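Local atomic coordinates of aminopeptidase C (Lactobacillus rhamnosus, PDB entry 4K7C), a protein that probably acts as a papain-like cysteine aminopeptidase of the bleomycin hydrolase type, releasing residues from the N termini of peptides. Residues A[287-292]-A[428-433]; A[258-263]-A[412-417]; A[62-67]-A[384-389]; A[72-77]-A[363-368]. All coordinates share one frame; numbering follows the deposited sequence. Where two conformers were deposited one is given.

Contact 1 of 4, residues A[287-292]-A[428-433]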
loop_
_atom_site.group_PDB
_atom_site.type_symbol
_atom_site.label_atom_id
_atom_site.label_comp_id
_atom_site.label_asym_id
_atom_site.label_seq_id
_atom_site.Cartn_x
_atom_site.Cartn_y
_atom_site.Cartn_z
ATOM N N GLY A 287 16.072 20.047 -43.500
ATOM C CA GLY A 287 15.337 20.217 -44.698
ATOM C C GLY A 287 13.898 20.630 -44.481
ATOM O O GLY A 287 13.212 20.970 -45.426
ATOM N N GLY A 288 13.417 20.599 -43.246
ATOM C CA GLY A 288 12.047 20.951 -42.971
ATOM C C GLY A 288 12.017 22.366 -42.470
ATOM O O GLY A 288 13.051 23.055 -42.407
ATOM N N ARG A 289 10.832 22.806 -42.149
ATOM C CA ARG A 289 10.653 24.180 -41.756
ATOM C C ARG A 289 11.424 24.538 -40.466
ATOM O O ARG A 289 11.610 23.677 -39.579
ATOM C CB ARG A 289 9.166 24.454 -41.595
ATOM C CG ARG A 289 8.545 23.769 -40.360
ATOM C CD ARG A 289 7.248 24.439 -39.907
ATOM N NE ARG A 289 6.193 24.316 -40.929
ATOM C CZ ARG A 289 5.712 25.345 -41.660
ATOM N NH1 ARG A 289 4.750 25.113 -42.559
ATOM N NH2 ARG A 289 6.152 26.609 -41.466
ATOM N N GLU A 290 11.865 25.790 -40.381
ATOM C CA GLU A 290 12.623 26.250 -39.216
ATOM C C GLU A 290 11.730 26.898 -38.199
ATOM O O GLU A 290 10.622 27.209 -38.460
ATOM C CB GLU A 290 13.704 27.265 -39.636
ATOM C CG GLU A 290 14.785 26.698 -40.556
ATOM C CD GLU A 290 15.759 27.768 -41.030
ATOM O OE1 GLU A 290 15.565 28.982 -40.726
ATOM O OE2 GLU A 290 16.741 27.382 -41.694
ATOM N N VAL A 291 12.267 27.105 -37.006
ATOM C CA VAL A 291 11.579 27.844 -35.929
ATOM C C VAL A 291 11.496 29.328 -36.335
ATOM O O VAL A 291 12.516 29.939 -36.733
ATOM C CB VAL A 291 12.348 27.626 -34.574
ATOM C CG1 VAL A 291 11.852 28.548 -33.428
ATOM C CG2 VAL A 291 12.283 26.155 -34.150
ATOM N N ARG A 292 10.286 29.866 -36.214
ATOM C CA ARG A 292 9.989 31.319 -36.388
ATOM C C ARG A 292 9.034 31.847 -35.312
ATOM O O ARG A 292 7.891 31.390 -35.216
ATOM C CB ARG A 292 9.330 31.497 -37.785
ATOM C CG ARG A 292 10.264 31.356 -38.994
ATOM C CD ARG A 292 11.438 32.336 -39.081
ATOM N NE ARG A 292 12.213 32.077 -40.292
ATOM C CZ ARG A 292 13.232 31.249 -40.425
ATOM N NH1 ARG A 292 13.715 30.589 -39.395
ATOM N NH2 ARG A 292 13.822 31.110 -41.637
ATOM N N ASN A 428 7.309 39.335 -44.880
ATOM C CA ASN A 428 8.544 40.121 -45.144
ATOM C C ASN A 428 9.813 39.605 -44.486
ATOM O O ASN A 428 10.894 39.714 -45.043
ATOM C CB ASN A 428 8.365 41.583 -44.774
ATOM C CG ASN A 428 7.293 42.282 -45.573
ATOM O OD1 ASN A 428 6.925 41.869 -46.674
ATOM N ND2 ASN A 428 6.750 43.341 -44.991
ATOM N N GLU A 429 9.716 39.037 -43.269
ATOM C CA GLU A 429 10.884 38.613 -42.541
ATOM C C GLU A 429 11.101 37.139 -42.534
ATOM O O GLU A 429 12.102 36.657 -42.010
ATOM C CB GLU A 429 10.778 39.142 -41.092
ATOM C CG GLU A 429 10.836 40.689 -40.974
ATOM C CD GLU A 429 10.826 41.243 -39.562
ATOM O OE1 GLU A 429 11.238 40.500 -38.641
ATOM O OE2 GLU A 429 10.468 42.435 -39.392
ATOM N N TYR A 430 10.213 36.386 -43.161
ATOM C CA TYR A 430 10.330 34.924 -43.067
ATOM C C TYR A 430 11.727 34.417 -43.404
ATOM O O TYR A 430 12.265 33.615 -42.689
ATOM C CB TYR A 430 9.212 34.193 -43.886
ATOM C CG TYR A 430 9.184 32.705 -43.530
ATOM C CD1 TYR A 430 8.439 32.242 -42.437
ATOM C CD2 TYR A 430 9.956 31.793 -44.212
ATOM C CE1 TYR A 430 8.430 30.932 -42.083
ATOM C CE2 TYR A 430 9.982 30.466 -43.851
ATOM C CZ TYR A 430 9.238 30.047 -42.764
ATOM O OH TYR A 430 9.202 28.692 -42.423
ATOM N N ASP A 431 12.367 34.904 -44.482
ATOM C CA ASP A 431 13.700 34.374 -44.874
ATOM C C ASP A 431 14.858 35.065 -44.223
ATOM O O ASP A 431 15.968 34.582 -44.326
ATOM C CB ASP A 431 13.892 34.441 -46.389
ATOM C CG ASP A 431 12.850 33.644 -47.133
ATOM O OD1 ASP A 431 12.507 32.506 -46.728
ATOM O OD2 ASP A 431 12.337 34.174 -48.128
ATOM N N LYS A 432 14.617 36.182 -43.548
ATOM C CA LYS A 432 15.679 36.941 -42.854
ATOM C C LYS A 432 15.320 37.216 -41.375
ATOM O O LYS A 432 15.256 38.328 -40.960
ATOM C CB LYS A 432 15.911 38.297 -43.571
ATOM C CG LYS A 432 14.614 39.102 -43.731
ATOM C CD LYS A 432 14.745 40.527 -44.291
ATOM C CE LYS A 432 13.647 41.419 -43.701
ATOM N NZ LYS A 432 13.330 42.675 -44.441
ATOM N N PRO A 433 14.985 36.181 -40.601
ATOM C CA PRO A 433 14.676 36.493 -39.203
ATOM C C PRO A 433 15.932 36.988 -38.407
ATOM O O PRO A 433 17.056 36.670 -38.716
ATOM C CB PRO A 433 14.134 35.151 -38.699
ATOM C CG PRO A 433 15.014 34.149 -39.421
ATOM C CD PRO A 433 15.112 34.730 -40.837
HETATM O O HOH W 1 8.255 27.972 -39.955
HETATM O O HOH W 2 11.581 27.514 -42.676
#

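Contact 2 of 4, residues A[258-263]-A[412-417]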
loop_
_atom_site.group_PDB
_atom_site.type_symbol
_atom_site.label_atom_id
_atom_site.label_comp_id
_atom_site.label_asym_id
_atom_site.label_seq_id
_atom_site.Cartn_x
_atom_site.Cartn_y
_atom_site.Cartn_z
ATOM N N ASP A 258 0.976 25.644 -42.538
ATOM C CA ASP A 258 1.346 27.021 -42.726
ATOM C C ASP A 258 0.490 28.090 -42.084
ATOM O O ASP A 258 0.930 29.262 -42.068
ATOM C CB ASP A 258 1.377 27.372 -44.262
ATOM C CG ASP A 258 2.670 27.035 -44.906
ATOM O OD1 ASP A 258 3.745 27.233 -44.289
ATOM O OD2 ASP A 258 2.618 26.594 -46.095
ATOM N N ASP A 259 -0.749 27.749 -41.720
ATOM C CA ASP A 259 -1.716 28.679 -41.259
ATOM C C ASP A 259 -1.357 29.151 -39.829
ATOM O O ASP A 259 -2.058 30.016 -39.370
ATOM C CB ASP A 259 -3.098 28.018 -41.151
ATOM C CG ASP A 259 -3.767 27.777 -42.508
ATOM O OD1 ASP A 259 -3.205 28.234 -43.490
ATOM O OD2 ASP A 259 -4.864 27.162 -42.490
ATOM N N TYR A 260 -0.297 28.596 -39.193
ATOM C CA TYR A 260 -0.056 28.791 -37.689
ATOM C C TYR A 260 1.192 29.573 -37.450
ATOM O O TYR A 260 2.195 29.325 -38.076
ATOM C CB TYR A 260 -0.035 27.430 -36.905
ATOM C CG TYR A 260 -1.346 26.702 -37.142
ATOM C CD1 TYR A 260 -2.497 27.106 -36.540
ATOM C CD2 TYR A 260 -1.439 25.697 -38.093
ATOM C CE1 TYR A 260 -3.718 26.511 -36.823
ATOM C CE2 TYR A 260 -2.669 25.079 -38.388
ATOM C CZ TYR A 260 -3.778 25.499 -37.766
ATOM O OH TYR A 260 -4.965 24.946 -38.052
ATOM N N GLN A 261 1.132 30.503 -36.523
ATOM C CA GLN A 261 2.294 31.281 -36.170
ATOM C C GLN A 261 2.590 31.146 -34.643
ATOM O O GLN A 261 1.734 31.394 -33.816
ATOM C CB GLN A 261 2.068 32.716 -36.553
ATOM C CG GLN A 261 3.204 33.669 -36.257
ATOM C CD GLN A 261 4.445 33.300 -36.985
ATOM O OE1 GLN A 261 4.452 33.193 -38.234
ATOM N NE2 GLN A 261 5.508 33.153 -36.277
ATOM N N SER A 262 3.839 30.859 -34.370
ATOM C CA SER A 262 4.389 30.906 -33.029
ATOM C C SER A 262 4.567 32.358 -32.661
ATOM O O SER A 262 5.256 33.090 -33.359
ATOM C CB SER A 262 5.674 30.144 -32.928
ATOM O OG SER A 262 6.227 30.322 -31.609
ATOM N N ILE A 263 3.931 32.746 -31.579
ATOM C CA ILE A 263 4.012 34.104 -31.015
ATOM C C ILE A 263 4.683 34.016 -29.671
ATOM O O ILE A 263 4.323 33.115 -28.873
ATOM C CB ILE A 263 2.606 34.671 -30.964
ATOM C CG1 ILE A 263 2.131 34.826 -32.456
ATOM C CG2 ILE A 263 2.598 36.027 -30.312
ATOM C CD1 ILE A 263 0.724 35.193 -32.581
ATOM N N VAL A 412 0.566 29.654 -29.882
ATOM C CA VAL A 412 0.475 29.401 -31.295
ATOM C C VAL A 412 -0.902 29.827 -31.762
ATOM O O VAL A 412 -1.949 29.324 -31.319
ATOM C CB VAL A 412 0.800 27.950 -31.663
ATOM C CG1 VAL A 412 0.618 27.697 -33.141
ATOM C CG2 VAL A 412 2.197 27.585 -31.267
ATOM N N ILE A 413 -0.923 30.828 -32.666
ATOM C CA ILE A 413 -2.156 31.434 -33.160
ATOM C C ILE A 413 -2.354 31.242 -34.695
ATOM O O ILE A 413 -1.354 31.343 -35.410
ATOM C CB ILE A 413 -2.152 32.929 -32.811
ATOM C CG1 ILE A 413 -2.076 33.091 -31.233
ATOM C CG2 ILE A 413 -3.360 33.610 -33.340
ATOM C CD1 ILE A 413 -3.291 32.638 -30.510
ATOM N N SER A 414 -3.588 30.963 -35.135
ATOM C CA SER A 414 -3.886 30.948 -36.591
ATOM C C SER A 414 -3.741 32.351 -37.125
ATOM O O SER A 414 -4.268 33.310 -36.568
ATOM C CB SER A 414 -5.233 30.411 -37.027
ATOM O OG SER A 414 -5.606 29.278 -36.347
ATOM N N LYS A 415 -2.942 32.430 -38.173
ATOM C CA LYS A 415 -2.577 33.674 -38.860
ATOM C C LYS A 415 -3.785 34.563 -39.208
ATOM O O LYS A 415 -3.679 35.807 -39.206
ATOM C CB LYS A 415 -1.718 33.350 -40.089
ATOM C CG LYS A 415 -0.272 32.992 -39.796
ATOM C CD LYS A 415 0.447 32.537 -41.084
ATOM C CE LYS A 415 1.802 32.104 -40.783
ATOM N NZ LYS A 415 2.500 31.544 -41.965
ATOM N N LYS A 416 -4.917 33.928 -39.503
ATOM C CA LYS A 416 -6.101 34.669 -39.836
ATOM C C LYS A 416 -6.637 35.589 -38.718
ATOM O O LYS A 416 -7.457 36.441 -38.970
ATOM C CB LYS A 416 -7.207 33.722 -40.211
ATOM C CG LYS A 416 -7.715 32.874 -39.083
ATOM C CD LYS A 416 -8.568 31.784 -39.678
ATOM C CE LYS A 416 -9.293 31.022 -38.626
ATOM N NZ LYS A 416 -10.382 30.272 -39.341
ATOM N N TYR A 417 -6.201 35.368 -37.463
ATOM C CA TYR A 417 -6.635 36.212 -36.351
ATOM C C TYR A 417 -5.728 37.396 -36.219
ATOM O O TYR A 417 -6.037 38.291 -35.450
ATOM C CB TYR A 417 -6.585 35.395 -35.037
ATOM C CG TYR A 417 -7.523 34.270 -35.032
ATOM C CD1 TYR A 417 -8.911 34.481 -35.252
ATOM C CD2 TYR A 417 -7.079 32.987 -34.812
ATOM C CE1 TYR A 417 -9.796 33.423 -35.259
ATOM C CE2 TYR A 417 -7.940 31.922 -34.836
ATOM C CZ TYR A 417 -9.291 32.142 -35.056
ATOM O OH TYR A 417 -10.149 31.089 -35.100
HETATM O O HOH W 3 4.737 28.978 -42.572
HETATM O O HOH W 4 -4.831 31.035 -40.516
#

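Contact 3 of 4, residues A[62-67]-A[384-389]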
loop_
_atom_site.group_PDB
_atom_site.type_symbol
_atom_site.label_atom_id
_atom_site.label_comp_id
_atom_site.label_asym_id
_atom_site.label_seq_id
_atom_site.Cartn_x
_atom_site.Cartn_y
_atom_site.Cartn_z
ATOM N N SER A 62 -4.639 13.420 -21.561
ATOM C CA SER A 62 -3.635 12.417 -21.870
ATOM C C SER A 62 -2.543 12.491 -20.761
ATOM O O SER A 62 -2.599 13.354 -19.849
ATOM C CB SER A 62 -3.040 12.689 -23.285
ATOM O OG SER A 62 -2.599 14.024 -23.415
ATOM N N ASN A 63 -1.564 11.609 -20.816
ATOM C CA ASN A 63 -0.540 11.493 -19.787
ATOM C C ASN A 63 0.756 11.030 -20.409
ATOM O O ASN A 63 0.873 9.883 -20.897
ATOM C CB ASN A 63 -0.967 10.456 -18.726
ATOM C CG ASN A 63 -0.039 10.451 -17.535
ATOM O OD1 ASN A 63 1.004 11.092 -17.529
ATOM N ND2 ASN A 63 -0.417 9.705 -16.519
ATOM N N GLN A 64 1.733 11.930 -20.420
ATOM C CA GLN A 64 3.068 11.699 -20.960
ATOM C C GLN A 64 3.985 10.852 -20.103
ATOM O O GLN A 64 5.031 10.383 -20.563
ATOM C CB GLN A 64 3.698 13.066 -21.250
ATOM C CG GLN A 64 4.242 13.791 -20.017
ATOM C CD GLN A 64 4.504 15.217 -20.292
ATOM O OE1 GLN A 64 3.621 15.966 -20.723
ATOM N NE2 GLN A 64 5.745 15.587 -20.166
ATOM N N LYS A 65 3.584 10.628 -18.860
ATOM C CA LYS A 65 4.371 9.827 -17.936
ATOM C C LYS A 65 5.771 10.368 -17.751
ATOM O O LYS A 65 5.945 11.598 -17.765
ATOM C CB LYS A 65 4.253 8.358 -18.335
ATOM C CG LYS A 65 2.789 7.964 -18.249
ATOM C CD LYS A 65 2.590 6.462 -18.321
ATOM C CE LYS A 65 1.116 6.074 -18.155
ATOM N NZ LYS A 65 0.889 4.621 -18.424
ATOM N N GLN A 66 6.771 9.500 -17.650
ATOM C CA GLN A 66 8.082 9.930 -17.324
ATOM C C GLN A 66 8.834 10.164 -18.636
ATOM O O GLN A 66 9.838 9.520 -18.974
ATOM C CB GLN A 66 8.774 8.918 -16.399
ATOM C CG GLN A 66 8.029 8.737 -15.098
ATOM C CD GLN A 66 8.635 7.621 -14.273
ATOM O OE1 GLN A 66 8.249 6.449 -14.382
ATOM N NE2 GLN A 66 9.531 7.975 -13.416
ATOM N N SER A 67 8.399 11.228 -19.293
ATOM C CA SER A 67 9.061 11.660 -20.480
ATOM C C SER A 67 8.859 13.183 -20.599
ATOM O O SER A 67 8.020 13.775 -19.894
ATOM C CB SER A 67 8.445 10.971 -21.732
ATOM O OG SER A 67 7.182 11.506 -22.016
ATOM N N GLU A 384 -5.375 22.673 -20.224
ATOM C CA GLU A 384 -5.271 21.230 -20.355
ATOM C C GLU A 384 -3.862 20.778 -20.176
ATOM O O GLU A 384 -2.959 21.150 -20.948
ATOM C CB GLU A 384 -5.813 20.698 -21.734
ATOM C CG GLU A 384 -5.636 19.167 -21.850
ATOM C CD GLU A 384 -6.134 18.622 -23.167
ATOM O OE1 GLU A 384 -6.384 19.463 -24.063
ATOM O OE2 GLU A 384 -6.119 17.396 -23.345
ATOM N N ASN A 385 -3.635 19.958 -19.132
ATOM C CA ASN A 385 -2.308 19.417 -18.891
ATOM C C ASN A 385 -2.256 18.000 -19.430
ATOM O O ASN A 385 -3.254 17.520 -19.908
ATOM C CB ASN A 385 -1.872 19.473 -17.414
ATOM C CG ASN A 385 -0.338 19.584 -17.233
ATOM O OD1 ASN A 385 0.470 19.396 -18.142
ATOM N ND2 ASN A 385 0.063 19.911 -16.009
ATOM N N SER A 386 -1.060 17.414 -19.441
ATOM C CA SER A 386 -0.784 16.074 -20.034
ATOM C C SER A 386 -0.093 15.174 -19.006
ATOM O O SER A 386 0.852 14.401 -19.295
ATOM C CB SER A 386 0.072 16.195 -21.321
ATOM O OG SER A 386 1.278 16.929 -21.135
ATOM N N TRP A 387 -0.537 15.308 -17.750
ATOM C CA TRP A 387 0.007 14.533 -16.645
ATOM C C TRP A 387 -0.992 13.552 -16.088
ATOM O O TRP A 387 -0.824 13.070 -14.941
ATOM C CB TRP A 387 0.474 15.476 -15.502
ATOM C CG TRP A 387 1.608 16.327 -15.852
ATOM C CD1 TRP A 387 2.459 16.220 -16.961
ATOM C CD2 TRP A 387 2.077 17.495 -15.101
ATOM N NE1 TRP A 387 3.389 17.230 -16.897
ATOM C CE2 TRP A 387 3.160 18.041 -15.805
ATOM C CE3 TRP A 387 1.662 18.103 -13.916
ATOM C CZ2 TRP A 387 3.881 19.139 -15.338
ATOM C CZ3 TRP A 387 2.348 19.269 -13.454
ATOM C CH2 TRP A 387 3.424 19.788 -14.186
ATOM N N GLY A 388 -2.053 13.280 -16.854
ATOM C CA GLY A 388 -3.157 12.392 -16.468
ATOM C C GLY A 388 -4.106 13.082 -15.491
ATOM O O GLY A 388 -3.957 14.289 -15.113
ATOM N N GLU A 389 -5.046 12.302 -15.033
ATOM C CA GLU A 389 -6.252 12.837 -14.323
ATOM C C GLU A 389 -6.118 13.017 -12.824
ATOM O O GLU A 389 -7.030 13.587 -12.206
ATOM C CB GLU A 389 -7.467 11.931 -14.520
ATOM C CG GLU A 389 -7.930 11.813 -15.929
ATOM C CD GLU A 389 -9.253 11.095 -16.076
ATOM O OE1 GLU A 389 -9.471 10.053 -15.353
ATOM O OE2 GLU A 389 -10.043 11.554 -16.954
HETATM O O HOH W 5 -3.892 16.148 -22.146
#

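Contact 4 of 4, residues A[72-77]-A[363-368]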
loop_
_atom_site.group_PDB
_atom_site.type_symbol
_atom_site.label_atom_id
_atom_site.label_comp_id
_atom_site.label_asym_id
_atom_site.label_seq_id
_atom_site.Cartn_x
_atom_site.Cartn_y
_atom_site.Cartn_z
HETATM N N MSE A 72 4.683 17.774 -27.688
HETATM C CA MSE A 72 3.977 16.835 -28.571
HETATM C C MSE A 72 2.570 16.525 -28.106
HETATM O O MSE A 72 1.629 16.553 -28.856
HETATM C CB MSE A 72 4.699 15.488 -28.675
HETATM C CG MSE A 72 6.118 15.535 -29.022
HETATM SE SE MSE A 72 6.740 13.666 -29.035
HETATM C CE MSE A 72 8.460 14.393 -29.516
ATOM N N PHE A 73 2.435 16.237 -26.816
ATOM C CA PHE A 73 1.137 15.980 -26.206
ATOM C C PHE A 73 0.230 17.170 -26.410
ATOM O O PHE A 73 -0.944 17.002 -26.820
ATOM C CB PHE A 73 1.254 15.603 -24.697
ATOM C CG PHE A 73 1.558 14.140 -24.488
ATOM C CD1 PHE A 73 0.575 13.275 -24.017
ATOM C CD2 PHE A 73 2.771 13.643 -24.774
ATOM C CE1 PHE A 73 0.823 11.941 -23.849
ATOM C CE2 PHE A 73 3.062 12.292 -24.615
ATOM C CZ PHE A 73 2.059 11.430 -24.193
ATOM N N ALA A 74 0.775 18.368 -26.173
ATOM C CA ALA A 74 -0.024 19.576 -26.316
ATOM C C ALA A 74 -0.435 19.841 -27.773
ATOM O O ALA A 74 -1.597 20.119 -28.076
ATOM C CB ALA A 74 0.689 20.759 -25.743
ATOM N N ALA A 75 0.474 19.684 -28.676
ATOM C CA ALA A 75 0.125 19.873 -30.111
ATOM C C ALA A 75 -0.906 18.840 -30.499
ATOM O O ALA A 75 -1.924 19.171 -31.144
ATOM C CB ALA A 75 1.320 19.776 -30.991
ATOM N N LEU A 76 -0.633 17.552 -30.201
ATOM C CA LEU A 76 -1.569 16.517 -30.571
ATOM C C LEU A 76 -2.945 16.695 -29.878
ATOM O O LEU A 76 -3.978 16.290 -30.390
ATOM C CB LEU A 76 -0.982 15.118 -30.291
ATOM C CG LEU A 76 0.252 14.758 -31.164
ATOM C CD1 LEU A 76 0.963 13.470 -30.699
ATOM C CD2 LEU A 76 -0.104 14.639 -32.628
ATOM N N ASN A 77 -2.948 17.342 -28.712
ATOM C CA ASN A 77 -4.185 17.661 -28.055
ATOM C C ASN A 77 -5.030 18.599 -28.915
ATOM O O ASN A 77 -6.217 18.371 -29.111
ATOM C CB ASN A 77 -3.968 18.316 -26.667
ATOM C CG ASN A 77 -3.644 17.296 -25.572
ATOM O OD1 ASN A 77 -3.960 16.107 -25.681
ATOM N ND2 ASN A 77 -3.024 17.797 -24.452
ATOM N N THR A 363 9.515 25.951 -20.029
ATOM C CA THR A 363 9.893 24.650 -19.573
ATOM C C THR A 363 8.799 23.590 -19.883
ATOM O O THR A 363 9.057 22.396 -19.771
ATOM C CB THR A 363 10.162 24.618 -18.071
ATOM O OG1 THR A 363 8.929 24.892 -17.403
ATOM C CG2 THR A 363 11.244 25.642 -17.673
ATOM N N HIS A 364 7.587 24.013 -20.232
ATOM C CA HIS A 364 6.450 23.077 -20.385
ATOM C C HIS A 364 5.422 23.670 -21.374
ATOM O O HIS A 364 5.137 24.856 -21.400
ATOM C CB HIS A 364 5.824 22.804 -19.001
ATOM C CG HIS A 364 4.803 21.696 -18.977
ATOM N ND1 HIS A 364 5.015 20.468 -19.581
ATOM C CD2 HIS A 364 3.573 21.621 -18.400
ATOM C CE1 HIS A 364 3.945 19.695 -19.398
ATOM N NE2 HIS A 364 3.064 20.371 -18.678
ATOM N N ALA A 365 4.855 22.814 -22.199
ATOM C CA ALA A 365 3.835 23.199 -23.192
ATOM C C ALA A 365 2.531 22.574 -22.677
ATOM O O ALA A 365 2.507 21.372 -22.285
ATOM C CB ALA A 365 4.158 22.586 -24.589
HETATM N N MSE A 366 1.473 23.347 -22.763
HETATM C CA MSE A 366 0.122 22.918 -22.419
HETATM C C MSE A 366 -0.808 23.572 -23.440
HETATM O O MSE A 366 -0.373 24.151 -24.416
HETATM C CB MSE A 366 -0.229 23.190 -20.929
HETATM C CG MSE A 366 0.747 22.461 -19.992
HETATM SE SE MSE A 366 0.368 22.874 -18.091
HETATM C CE MSE A 366 0.999 24.728 -18.052
ATOM N N VAL A 367 -2.120 23.497 -23.179
ATOM C CA VAL A 367 -3.140 23.987 -24.052
ATOM C C VAL A 367 -4.168 24.818 -23.227
ATOM O O VAL A 367 -4.674 24.363 -22.202
ATOM C CB VAL A 367 -3.829 22.796 -24.821
ATOM C CG1 VAL A 367 -5.009 23.310 -25.667
ATOM C CG2 VAL A 367 -2.870 22.010 -25.632
ATOM N N LEU A 368 -4.427 26.032 -23.699
ATOM C CA LEU A 368 -5.576 26.826 -23.235
ATOM C C LEU A 368 -6.850 26.320 -23.854
ATOM O O LEU A 368 -6.943 26.225 -25.096
ATOM C CB LEU A 368 -5.410 28.332 -23.584
ATOM C CG LEU A 368 -4.015 28.845 -23.162
ATOM C CD1 LEU A 368 -3.802 30.195 -23.764
ATOM C CD2 LEU A 368 -3.866 29.013 -21.631
#

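Contact 1 of 4, residues A[287-292]-A[428-433]
Arg-292 carries most of this surface contact, its side chain set beside the type I turn Glu-429 to Lys-432. Its CB points toward Tyr-430 and Pro-433, with CG beside the backbone N. Arg-292 CG lies against the Tyr-430 ring, 3.6 Å from Tyr-430 CE1. A bend at chi2 (-60°) brings Arg-292 CD to 3.9 Å from Pro-433 CB. Arg-292 NE then gives a bond of 2.8 Å, in the carbonyl plane, to Tyr-430 O; NH2 adds a weak one. Pro-433 CG sits over the middle of the guanidinium, 3.5 Å from Arg-292 CZ. Arg-292 CZ also makes a cation-pi contact, 4.9 Å from the centroid of the Tyr-430 ring and over its face, the guanidinium tilted 42° to the ring and not stacked flat. End-on, NH1 and NH2 both hold the single oxygen Glu-290 OE1 in a salt bridge, Arg-292 NH1 to Glu-290 OE1 being 2.8 Å. NH1 also binds Val-291 O. Beyond the ring, two waters join Tyr-430 OH to the backbone O and N of Glu-290, and one of them also to Arg-289 NH2; Arg-289 itself pairs with Glu-150 and Asp-258. The Glu-290 carboxylate thus probably balances the Arg-292 charge, while in-plane bonds and packing over its face fix the guanidinium's rotation.

Contact 2 of 4, residues A[258-263]-A[412-417]
Strands 260-264 and 408-414 run antiparallel here, with Gln-261 and Ile-413 as the hydrogen-bonded pair: Gln-261 N reaches Ile-413 O at 2.9 Å and Ile-413 N returns the bond to Gln-261 O. Tyr-260/Ser-414 and Ser-262/Val-412 are the flanking non-hydrogen-bonded pairs. Just past the strand end, Lys-415 N meets Asp-259 O at 2.8 Å, nearly straight (171°). Lys-415 then starts with CG beside the backbone N and runs fully extended along the carbonyls of the 3-10 segment 258-259, so that Lys-415 NZ lands 2.8 Å from Asp-258 O, nearly along the C=O axis. The Asp-258 carboxylate does not touch the ammonium directly; a water bridges them, its bond to Lys-415 NZ weak, and the salt bridge of Asp-258 goes to Arg-289. Gln-261 leaves with CG anti to the backbone N (chi1 -180°), and a bend at chi2 (61°) folds its amide back so that Gln-261 NE2 holds Ser-262 O at 2.9 Å. Tyr-260, with CG beside its N, places CB 3.8 Å from Val-412 CG1 and its CE1 3.4 Å from Ser-414 OG. Across the Gln-261 side of the sheet, the extended Ile-263 tip rests CD1 on Ile-413 CB at 3.7 Å, under helix 298-310. Ser-262 OG turns to His-293. Such antiparallel pairing, with a helix over one side and residues of helix 142-152 touching Ser-262 and Val-412 on the other, is consistent with the beta-rich domain of the papain-like fold.

Contact 3 of 4, residues A[62-67]-A[384-389]
The Trp-387 indole has the Asn-385 amide over one face, ND2 poised 3.1 Å over the indole plane, off its centre. The His-364 ring meets it at a shallow tilt and the Phe-397 ring almost at a right angle. Gln-64 OE1 approaches the indole edge-on, 3.9 Å from Trp-387 CD1. The Gln-64 side chain begins in the crowded position between N and the carbonyl carbon (chi1 78°) and then runs extended, and both ends of its amide are held: Ser-386 OG donates a short 2.6 Å bond to Gln-64 OE1, in the carbonyl plane, while Gln-64 NE2 binds Ser-67 O at 2.9 Å. Backbone bonds lock the loops alongside. Gln-64 N gives to Ser-386 O at 2.9 Å with an angle of 169°, and Gly-388 N, more bent, gives to Ser-62 O. Gly-388, at positive phi (77°), packs against the Asn-63 amide, whose OD1 closes an Asx turn by accepting from Lys-65 N. A water joins Ser-62 N to Asn-385 O and Glu-384 OE2. Sequence and geometry match the papain active site, in which Asn-385 would orient His-364 and Trp-387 would screen that pair. The Ser-386 and Ser-67 bonds probably fix the rotation of the Gln-64 amide; the hydroxyl donated to OE1 would draw charge to that oxygen and probably make NE2 a better donor, consistent with a role in the oxyanion hole.

Contact 4 of 4, residues A[72-77]-A[363-368]
Helix 70-87, which starts at the presumed nucleophile Cys-70, lies here along strand 364-374, which starts at the presumed catalytic His-364: the core of a papain-like active site. The two short axes pass 6.9 Å apart with their directions 20° from parallel. No hydrogen bond spans the two segments; the interface is apolar packing, chiefly Ala-74 against Ala-365 and Val-367. Ala-74 CB points into the strand and touches three neighbours, Val-367 CG2 at 3.8 Å, Met-366 O at 3.8 Å and Ala-365 CB at 4.1 Å. The small side chain of Ala-74 permits a close approach of the backbones, Ala-74 CA and Met-366 CA being 5.1 Å apart. A tight methyl-to-carbonyl contact follows from it: Val-367, with CG1 anti to its backbone N (chi1 175°), swings CG2 to the helix side, where Val-367 CG2 sits 3.3 Å from Ala-74 O and 4.0 Å from Asn-77 CB. Asn-77 contributes only its CB, since its OD1 turns to Arg-80. Met-366, a selenomethionine introduced for phasing, points away from the helix. Trp-316 of the next strand touches both Ala-74 and Ala-365, and His-364 and Ala-365 touch Cys-70. A helix carrying the cysteine, laid on the strand carrying the histidine at the junction of the two domains, is the signature of the papain-like fold.

How the contacts relate
From the N terminus, the chain gives 62-67 and then 72-77 before the long, mainly helical part that leads to 258-263 and 287-292; their partners follow as 363-368, 384-389, 412-417 and 428-433. Contact 3 closes the widest loop, and contact 4 closes a smaller one wholly within it. Contacts 1 and 2 cross each other and both cross contacts 3 and 4. Contacts 3 and 4 touch, through Asn-385 OD1 and His-364 NE2, at the presumed active site. Contacts 2 and 4 do not touch (nearest atoms about 7 Å apart), but strand 315-319 pairs with both 364-374 and 408-414. Contact 1 adds the turn near the end of helix 420-429, meeting contact 2 in the Arg-289 to Asp-258 salt bridge.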